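Local coordinates for putative flagellar protein FliS (Parabacteroides merdae ATCC 43184, PDB 4YOK) that is of unknown function but joins a prealbumin-like N-terminal domain to a C-terminal domain related to the E-set group, at residues F102-E107 with A183-L188; F120-I125 with G161-S166. All coordinates share one frame; numbering follows the deposited sequence.

Both contacts lie in the C-terminal domain, and their centres are about 8 Å apart. Contact 1 is buried and joins two different sheets. Contact 2 lies within one sheet, is partly buried, and includes an outer strand, 161-168. They share that sheet: strands 102-111 and 115-124 are neighbours in it, and Met-103 O probably accepts a hydrogen bond from Asn-123 N. Contact 1 is made by aliphatic and aromatic side chains. Contact 2 is built on four backbone hydrogen bonds. On its inner face Phe-120 touches Val-185 and Ile-122 touches Val-187 of contact 1, while Met-121 and Ser-162 lie on the other face.

Contact 1: residues F102-E107 with A183-L188; sequences FMISNE and ARVGVL
Val-185 and Val-187 meet Ile-104 and Phe-102 between the two sheets of a beta sandwich, consistent with an E-set domain. Strands 102-105 and 183-188 run nearly antiparallel, at 160°. Their axes come no closer than 8.2 Å, too far for backbone pairing, and the gap is bridged by side chains. Strand 102-111 is an outer strand of its three-stranded sheet. Strand 182-189 is an inner strand of the facing four-stranded sheet.

The CB of Val-185 points toward strand 102-105. Its CG2 meets Ile-104 CG2 at 4.1 Å. The two side chains cross obliquely. Leu-136 of strand 131-139 also touches Val-185, and Phe-120 packs on it from the opposing sheet.

At Gly-186 the contact is to the backbone: Ile-104 CD1 lies 4.3 Å from Gly-186 C. The same methyl is 3.9 Å from Val-185 O, so it rests against the backbone as well as against side chains.

Val-187 has two branches with different partners. CG2 takes up the end of Ile-104, at 3.7 Å from CD1 and 3.8 Å from CG1. The two side chains run past one another in opposite senses. In Ile-104, CG1 is anti to the carbonyl carbon (chi1 -59°). CD1 continues the chain in an extended form and ends against Val-187 CG2. Ile-122 also touches Val-187, so the neighbouring strand 115-124 takes part in the same interior.

The other branch, CG1, is anti to the backbone N (chi1 174°) and goes to Phe-102. The two side chains cross at about a right angle. Ile-131 and Ile-122 pack against the phenylalanine too. Val-187 CG1 approaches the ring obliquely and comes nearest at CD2, 4.1 Å away.

Contact 2: residues F120-I125 with G161-S166; sequences FMINRI and GSVNLS
Val-163 N donates to Phe-120 O at 2.8 Å. The return bond, Phe-120 N to Val-163 O, is 3.1 Å and completes an antiparallel hydrogen-bonded pair. Ile-122 and Gly-161 form the next such pair. The bond from Ile-122 N to Gly-161 O is 2.9 Å. Gly-161 N reaches Ile-122 O, also at 2.9 Å. Gly-161 O has a second, weaker neighbour in the CA-H of Met-121. The backbone angles of Gly-161 would jam a CB against the preceding carbonyl oxygen.

Strand 161-168 thus forms one border of the three-stranded sheet of the sandwich, with 115-124 in the middle. The inward face carries Phe-120, Ile-122 and Val-163. The side chains of Phe-120 and Val-163 point the same way, and Val-163 CG1 makes a CH-pi contact over one face of the Phe-120 ring, 4.3 Å from the centroid. Leu-165 CD1 comes obliquely to Phe-120 CZ at 4.1 Å. The other branch of Val-163, CG2, meets Ile-122 CD1 at 3.6 Å. Val-134 of strand 131-139 packs on both Phe-120 and Leu-165. On the other face Met-121, a selenomethionine bent at chi2 and chi3, places SE 3.4 Å from Ser-162 OG.

Contact 1: residues F102-E107 with A183-L188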
ATOM      1  N   PHE A 102       5.570   9.180   4.488  1.00 17.57           N
ATOM      2  CA  PHE A 102       6.795   8.433   4.772  1.00 16.91           C
ATOM      3  C   PHE A 102       7.076   7.367   3.722  1.00 19.88           C
ATOM      4  O   PHE A 102       6.167   6.871   3.066  1.00 18.04           O
ATOM      5  CB  PHE A 102       6.695   7.717   6.148  1.00 18.45           C
ATOM      6  CG  PHE A 102       6.505   8.675   7.302  1.00 18.98           C
ATOM      7  CD1 PHE A 102       7.587   9.381   7.825  1.00 20.37           C
ATOM      8  CD2 PHE A 102       5.236   8.913   7.829  1.00 18.80           C
ATOM      9  CE1 PHE A 102       7.403  10.318   8.852  1.00 20.84           C
ATOM     10  CE2 PHE A 102       5.055   9.836   8.872  1.00 21.57           C
ATOM     11  CZ  PHE A 102       6.138  10.550   9.354  1.00 20.44           C
HETATM   12  N   MSE A 103       8.351   7.023   3.580  1.00 17.82           N
HETATM   13  CA  MSE A 103       8.807   5.926   2.740  1.00 16.51           C
HETATM   14  C   MSE A 103       9.655   5.005   3.625  1.00 19.04           C
HETATM   15  O   MSE A 103      10.415   5.481   4.468  1.00 19.45           O
HETATM   16  CB  MSE A 103       9.594   6.406   1.494  1.00 18.24           C
HETATM   17  CG  MSE A 103       8.730   7.123   0.454  1.00 24.79           C
HETATM   18 SE   MSE A 103       7.440   5.937  -0.485  0.75 31.64          SE
HETATM   19  CE  MSE A 103       8.733   4.911  -1.515  1.00 28.90           C
ATOM     20  N   ILE A 104       9.520   3.699   3.415  1.00 17.08           N
ATOM     21  CA  ILE A 104      10.287   2.663   4.099  1.00 17.00           C
ATOM     22  C   ILE A 104      11.324   2.175   3.098  1.00 21.94           C
ATOM     23  O   ILE A 104      10.978   1.946   1.940  1.00 20.41           O
ATOM     24  CB  ILE A 104       9.368   1.502   4.586  1.00 19.91           C
ATOM     25  CG1 ILE A 104       8.278   1.992   5.557  1.00 19.43           C
ATOM     26  CG2 ILE A 104      10.189   0.353   5.204  1.00 20.75           C
ATOM     27  CD1 ILE A 104       7.107   0.987   5.730  1.00 24.19           C
ATOM     28  N   SER A 105      12.578   2.009   3.531  1.00 19.51           N
ATOM     29  CA  SER A 105      13.631   1.500   2.650  1.00 20.31           C
ATOM     30  C   SER A 105      14.628   0.657   3.441  1.00 24.37           C
ATOM     31  O   SER A 105      14.555   0.624   4.668  1.00 22.39           O
ATOM     32  CB  SER A 105      14.359   2.656   1.965  1.00 24.22           C
ATOM     33  OG  SER A 105      15.076   3.430   2.908  1.00 28.12           O
ATOM     34  N   ASN A 106      15.548  -0.033   2.725  1.00 22.04           N
ATOM     35  CA  ASN A 106      16.634  -0.848   3.293  1.00 22.85           C
ATOM     36  C   ASN A 106      16.120  -1.894   4.304  1.00 24.94           C
ATOM     37  O   ASN A 106      16.762  -2.132   5.323  1.00 25.16           O
ATOM     38  CB  ASN A 106      17.679   0.077   3.956  1.00 28.53           C
ATOM     39  CG  ASN A 106      19.053  -0.531   4.106  1.00 59.84           C
ATOM     40  OD1 ASN A 106      19.477  -1.402   3.325  1.00 54.37           O
ATOM     41  ND2 ASN A 106      19.775  -0.079   5.126  1.00 54.11           N
ATOM     42  N   GLU A 107      14.979  -2.523   4.016  1.00 22.08           N
ATOM     43  CA  GLU A 107      14.368  -3.486   4.951  1.00 21.78           C
ATOM     44  C   GLU A 107      15.112  -4.793   5.040  1.00 25.25           C
ATOM     45  O   GLU A 107      15.470  -5.400   4.026  1.00 25.83           O
ATOM     46  CB  GLU A 107      12.913  -3.808   4.580  1.00 22.41           C
ATOM     47  CG  GLU A 107      12.052  -2.579   4.403  1.00 36.50           C
ATOM     48  CD  GLU A 107      11.894  -2.162   2.953  1.00 47.90           C
ATOM     49  OE1 GLU A 107      12.816  -2.424   2.152  1.00 33.64           O
ATOM     50  OE2 GLU A 107      10.855  -1.550   2.622  1.00 48.76           O
ATOM     51  N   ALA A 183       6.604 -11.889   5.760  1.00 18.24           N
ATOM     52  CA  ALA A 183       6.794 -10.770   6.676  1.00 17.28           C
ATOM     53  C   ALA A 183       6.561  -9.457   5.971  1.00 19.06           C
ATOM     54  O   ALA A 183       6.739  -9.355   4.749  1.00 18.34           O
ATOM     55  CB  ALA A 183       8.200 -10.799   7.275  1.00 18.60           C
ATOM     56  N   ARG A 184       6.207  -8.434   6.752  1.00 15.89           N
ATOM     57  CA  ARG A 184       6.005  -7.084   6.229  1.00 14.78           C
ATOM     58  C   ARG A 184       6.126  -6.084   7.368  1.00 18.33           C
ATOM     59  O   ARG A 184       5.867  -6.422   8.534  1.00 17.06           O
ATOM     60  CB  ARG A 184       4.613  -6.955   5.543  1.00 13.95           C
ATOM     61  CG  ARG A 184       4.575  -5.920   4.422  1.00 16.15           C
ATOM     62  CD  ARG A 184       3.173  -5.829   3.808  1.00 17.74           C
ATOM     63  NE  ARG A 184       3.156  -5.143   2.505  1.00 17.88           N
ATOM     64  CZ  ARG A 184       2.055  -4.698   1.901  1.00 23.28           C
ATOM     65  NH1 ARG A 184       0.865  -4.854   2.473  1.00 14.62           N
ATOM     66  NH2 ARG A 184       2.139  -4.066   0.730  1.00 15.72           N
ATOM     67  N   VAL A 185       6.464  -4.838   7.036  1.00 14.56           N
ATOM     68  CA  VAL A 185       6.444  -3.794   8.058  1.00 15.17           C
ATOM     69  C   VAL A 185       5.530  -2.674   7.544  1.00 18.22           C
ATOM     70  O   VAL A 185       5.394  -2.508   6.324  1.00 16.17           O
ATOM     71  CB  VAL A 185       7.816  -3.273   8.537  1.00 20.74           C
ATOM     72  CG1 VAL A 185       8.568  -4.355   9.324  1.00 21.76           C
ATOM     73  CG2 VAL A 185       8.661  -2.728   7.387  1.00 21.06           C
ATOM     74  N   GLY A 186       4.905  -1.960   8.469  1.00 15.69           N
ATOM     75  CA  GLY A 186       4.008  -0.856   8.129  1.00 16.25           C
ATOM     76  C   GLY A 186       4.299   0.388   8.939  1.00 18.78           C
ATOM     77  O   GLY A 186       4.779   0.292  10.067  1.00 17.04           O
ATOM     78  N   VAL A 187       4.039   1.566   8.353  1.00 16.20           N
ATOM     79  CA  VAL A 187       4.209   2.864   9.003  1.00 15.52           C
ATOM     80  C   VAL A 187       2.946   3.686   8.728  1.00 18.89           C
ATOM     81  O   VAL A 187       2.594   3.943   7.571  1.00 17.48           O
ATOM     82  CB  VAL A 187       5.503   3.623   8.578  1.00 18.90           C
ATOM     83  CG1 VAL A 187       5.544   5.029   9.190  1.00 20.14           C
ATOM     84  CG2 VAL A 187       6.761   2.833   8.965  1.00 18.53           C
ATOM     85  N   LEU A 188       2.261   4.051   9.803  1.00 16.70           N
ATOM     86  CA  LEU A 188       1.057   4.877   9.772  1.00 16.12           C
ATOM     87  C   LEU A 188       1.393   6.279  10.284  1.00 20.79           C
ATOM     88  O   LEU A 188       1.959   6.424  11.358  1.00 19.83           O
ATOM     89  CB  LEU A 188      -0.046   4.239  10.642  1.00 16.11           C
ATOM     90  CG  LEU A 188      -1.358   5.027  10.757  1.00 19.31           C
ATOM     91  CD1 LEU A 188      -2.157   4.962   9.440  1.00 19.73           C
ATOM     92  CD2 LEU A 188      -2.205   4.495  11.922  1.00 21.19           C
TER

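Contact 2: residues F120-I125 with G161-S166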
ATOM      1  N   PHE A 120      15.263  -1.304   9.347  1.00 18.92           N
ATOM      2  CA  PHE A 120      14.878  -0.558   8.143  1.00 18.62           C
ATOM      3  C   PHE A 120      14.998   0.924   8.397  1.00 23.90           C
ATOM      4  O   PHE A 120      15.286   1.345   9.527  1.00 24.36           O
ATOM      5  CB  PHE A 120      13.441  -0.920   7.658  1.00 19.88           C
ATOM      6  CG  PHE A 120      12.362  -0.795   8.711  1.00 20.50           C
ATOM      7  CD1 PHE A 120      12.125  -1.828   9.613  1.00 22.07           C
ATOM      8  CD2 PHE A 120      11.520   0.308   8.738  1.00 22.08           C
ATOM      9  CE1 PHE A 120      11.123  -1.721  10.576  1.00 22.72           C
ATOM     10  CE2 PHE A 120      10.495   0.404   9.689  1.00 24.59           C
ATOM     11  CZ  PHE A 120      10.336  -0.590  10.630  1.00 22.10           C
HETATM   12  N   MSE A 121      14.848   1.706   7.337  1.00 19.93           N
HETATM   13  CA  MSE A 121      14.891   3.159   7.394  1.00 22.54           C
HETATM   14  C   MSE A 121      13.511   3.744   7.118  1.00 22.36           C
HETATM   15  O   MSE A 121      12.818   3.297   6.204  1.00 19.88           O
HETATM   16  CB  MSE A 121      15.888   3.689   6.348  1.00 28.48           C
HETATM   17  CG  MSE A 121      17.316   3.434   6.731  1.00 42.56           C
HETATM   18 SE   MSE A 121      18.046   5.077   7.457  0.75 58.44          SE
HETATM   19  CE  MSE A 121      17.921   6.189   5.793  1.00 55.08           C
ATOM     20  N   ILE A 122      13.127   4.739   7.904  1.00 19.40           N
ATOM     21  CA  ILE A 122      11.880   5.479   7.716  1.00 18.90           C
ATOM     22  C   ILE A 122      12.292   6.870   7.310  1.00 24.11           C
ATOM     23  O   ILE A 122      12.939   7.579   8.093  1.00 24.90           O
ATOM     24  CB  ILE A 122      10.940   5.486   8.948  1.00 20.99           C
ATOM     25  CG1 ILE A 122      10.473   4.059   9.305  1.00 19.89           C
ATOM     26  CG2 ILE A 122       9.730   6.439   8.683  1.00 22.39           C
ATOM     27  CD1 ILE A 122       9.847   3.954  10.726  1.00 22.24           C
ATOM     28  N   ASN A 123      11.977   7.227   6.078  1.00 20.12           N
ATOM     29  CA  ASN A 123      12.299   8.529   5.502  1.00 21.64           C
ATOM     30  C   ASN A 123      11.064   9.410   5.515  1.00 26.05           C
ATOM     31  O   ASN A 123      10.044   9.038   4.923  1.00 25.22           O
ATOM     32  CB  ASN A 123      12.808   8.334   4.058  1.00 23.81           C
ATOM     33  CG  ASN A 123      13.864   7.251   3.954  1.00 45.37           C
ATOM     34  OD1 ASN A 123      14.967   7.413   4.461  1.00 40.53           O
ATOM     35  ND2 ASN A 123      13.501   6.071   3.436  1.00 35.59           N
ATOM     36  N   ARG A 124      11.162  10.588   6.153  1.00 21.97           N
ATOM     37  CA  ARG A 124      10.057  11.541   6.187  1.00 20.97           C
ATOM     38  C   ARG A 124      10.045  12.340   4.877  1.00 25.11           C
ATOM     39  O   ARG A 124      11.041  12.996   4.542  1.00 25.92           O
ATOM     40  CB  ARG A 124      10.158  12.472   7.408  1.00 20.38           C
ATOM     41  CG  ARG A 124       8.945  13.412   7.527  1.00 24.00           C
ATOM     42  CD  ARG A 124       8.961  14.319   8.757  1.00 25.43           C
ATOM     43  NE  ARG A 124      10.207  15.080   8.834  1.00 33.49           N
ATOM     44  CZ  ARG A 124      11.071  14.990   9.843  1.00 58.81           C
ATOM     45  NH1 ARG A 124      10.822  14.181  10.871  1.00 46.55           N
ATOM     46  NH2 ARG A 124      12.182  15.713   9.839  1.00 51.85           N
ATOM     47  N   ILE A 125       8.949  12.248   4.125  1.00 20.97           N
ATOM     48  CA  ILE A 125       8.784  12.969   2.848  1.00 20.75           C
ATOM     49  C   ILE A 125       8.076  14.305   3.089  1.00 24.46           C
ATOM     50  O   ILE A 125       8.474  15.316   2.498  1.00 24.89           O
ATOM     51  CB  ILE A 125       8.029  12.089   1.791  1.00 22.66           C
ATOM     52  CG1 ILE A 125       8.708  10.694   1.566  1.00 22.21           C
ATOM     53  CG2 ILE A 125       7.803  12.818   0.470  1.00 22.53           C
ATOM     54  CD1 ILE A 125      10.206  10.690   1.109  1.00 27.09           C
ATOM     55  N   GLY A 161      14.203   7.891  10.641  1.00 23.52           N
ATOM     56  CA  GLY A 161      15.610   7.519  10.682  1.00 23.98           C
ATOM     57  C   GLY A 161      15.787   6.016  10.663  1.00 27.01           C
ATOM     58  O   GLY A 161      14.915   5.291  10.176  1.00 24.63           O
ATOM     59  N   SER A 162      16.911   5.531  11.208  1.00 26.25           N
ATOM     60  CA  SER A 162      17.191   4.092  11.266  1.00 25.90           C
ATOM     61  C   SER A 162      16.358   3.466  12.366  1.00 28.79           C
ATOM     62  O   SER A 162      16.237   4.043  13.449  1.00 31.57           O
ATOM     63  CB  SER A 162      18.679   3.845  11.512  1.00 33.11           C
ATOM     64  OG  SER A 162      19.436   4.350  10.430  1.00 46.63           O
ATOM     65  N   VAL A 163      15.732   2.323  12.084  1.00 21.25           N
ATOM     66  CA  VAL A 163      14.869   1.641  13.042  1.00 20.87           C
ATOM     67  C   VAL A 163      15.376   0.196  13.229  1.00 23.03           C
ATOM     68  O   VAL A 163      15.796  -0.442  12.253  1.00 20.68           O
ATOM     69  CB  VAL A 163      13.401   1.707  12.539  1.00 25.66           C
ATOM     70  CG1 VAL A 163      12.478   0.920  13.421  1.00 26.06           C
ATOM     71  CG2 VAL A 163      12.927   3.153  12.447  1.00 25.98           C
ATOM     72  N   ASN A 164      15.402  -0.275  14.490  1.00 18.15           N
ATOM     73  CA  ASN A 164      15.847  -1.625  14.870  1.00 18.12           C
ATOM     74  C   ASN A 164      14.859  -2.208  15.885  1.00 21.44           C
ATOM     75  O   ASN A 164      14.852  -1.796  17.040  1.00 20.85           O
ATOM     76  CB  ASN A 164      17.289  -1.578  15.426  1.00 20.21           C
ATOM     77  CG  ASN A 164      17.933  -2.929  15.584  1.00 43.13           C
ATOM     78  OD1 ASN A 164      17.714  -3.840  14.780  1.00 42.29           O
ATOM     79  ND2 ASN A 164      18.806  -3.069  16.580  1.00 33.14           N
ATOM     80  N   LEU A 165      13.975  -3.099  15.434  1.00 19.41           N
ATOM     81  CA  LEU A 165      12.898  -3.653  16.264  1.00 19.81           C
ATOM     82  C   LEU A 165      12.961  -5.166  16.377  1.00 26.95           C
ATOM     83  O   LEU A 165      13.396  -5.862  15.448  1.00 25.14           O
ATOM     84  CB  LEU A 165      11.519  -3.247  15.693  1.00 18.73           C
ATOM     85  CG  LEU A 165      11.321  -1.757  15.371  1.00 23.21           C
ATOM     86  CD1 LEU A 165      10.010  -1.503  14.654  1.00 23.96           C
ATOM     87  CD2 LEU A 165      11.372  -0.886  16.627  1.00 25.75           C
ATOM     88  N   SER A 166      12.526  -5.672  17.537  1.00 24.24           N
ATOM     89  CA  SER A 166      12.426  -7.111  17.812  1.00 23.69           C
ATOM     90  C   SER A 166      11.106  -7.364  18.488  1.00 24.09           C
ATOM     91  O   SER A 166      10.814  -6.744  19.509  1.00 23.28           O
ATOM     92  CB  SER A 166      13.587  -7.610  18.664  1.00 27.41           C
ATOM     93  OG  SER A 166      14.763  -7.699  17.883  1.00 37.15           O
TER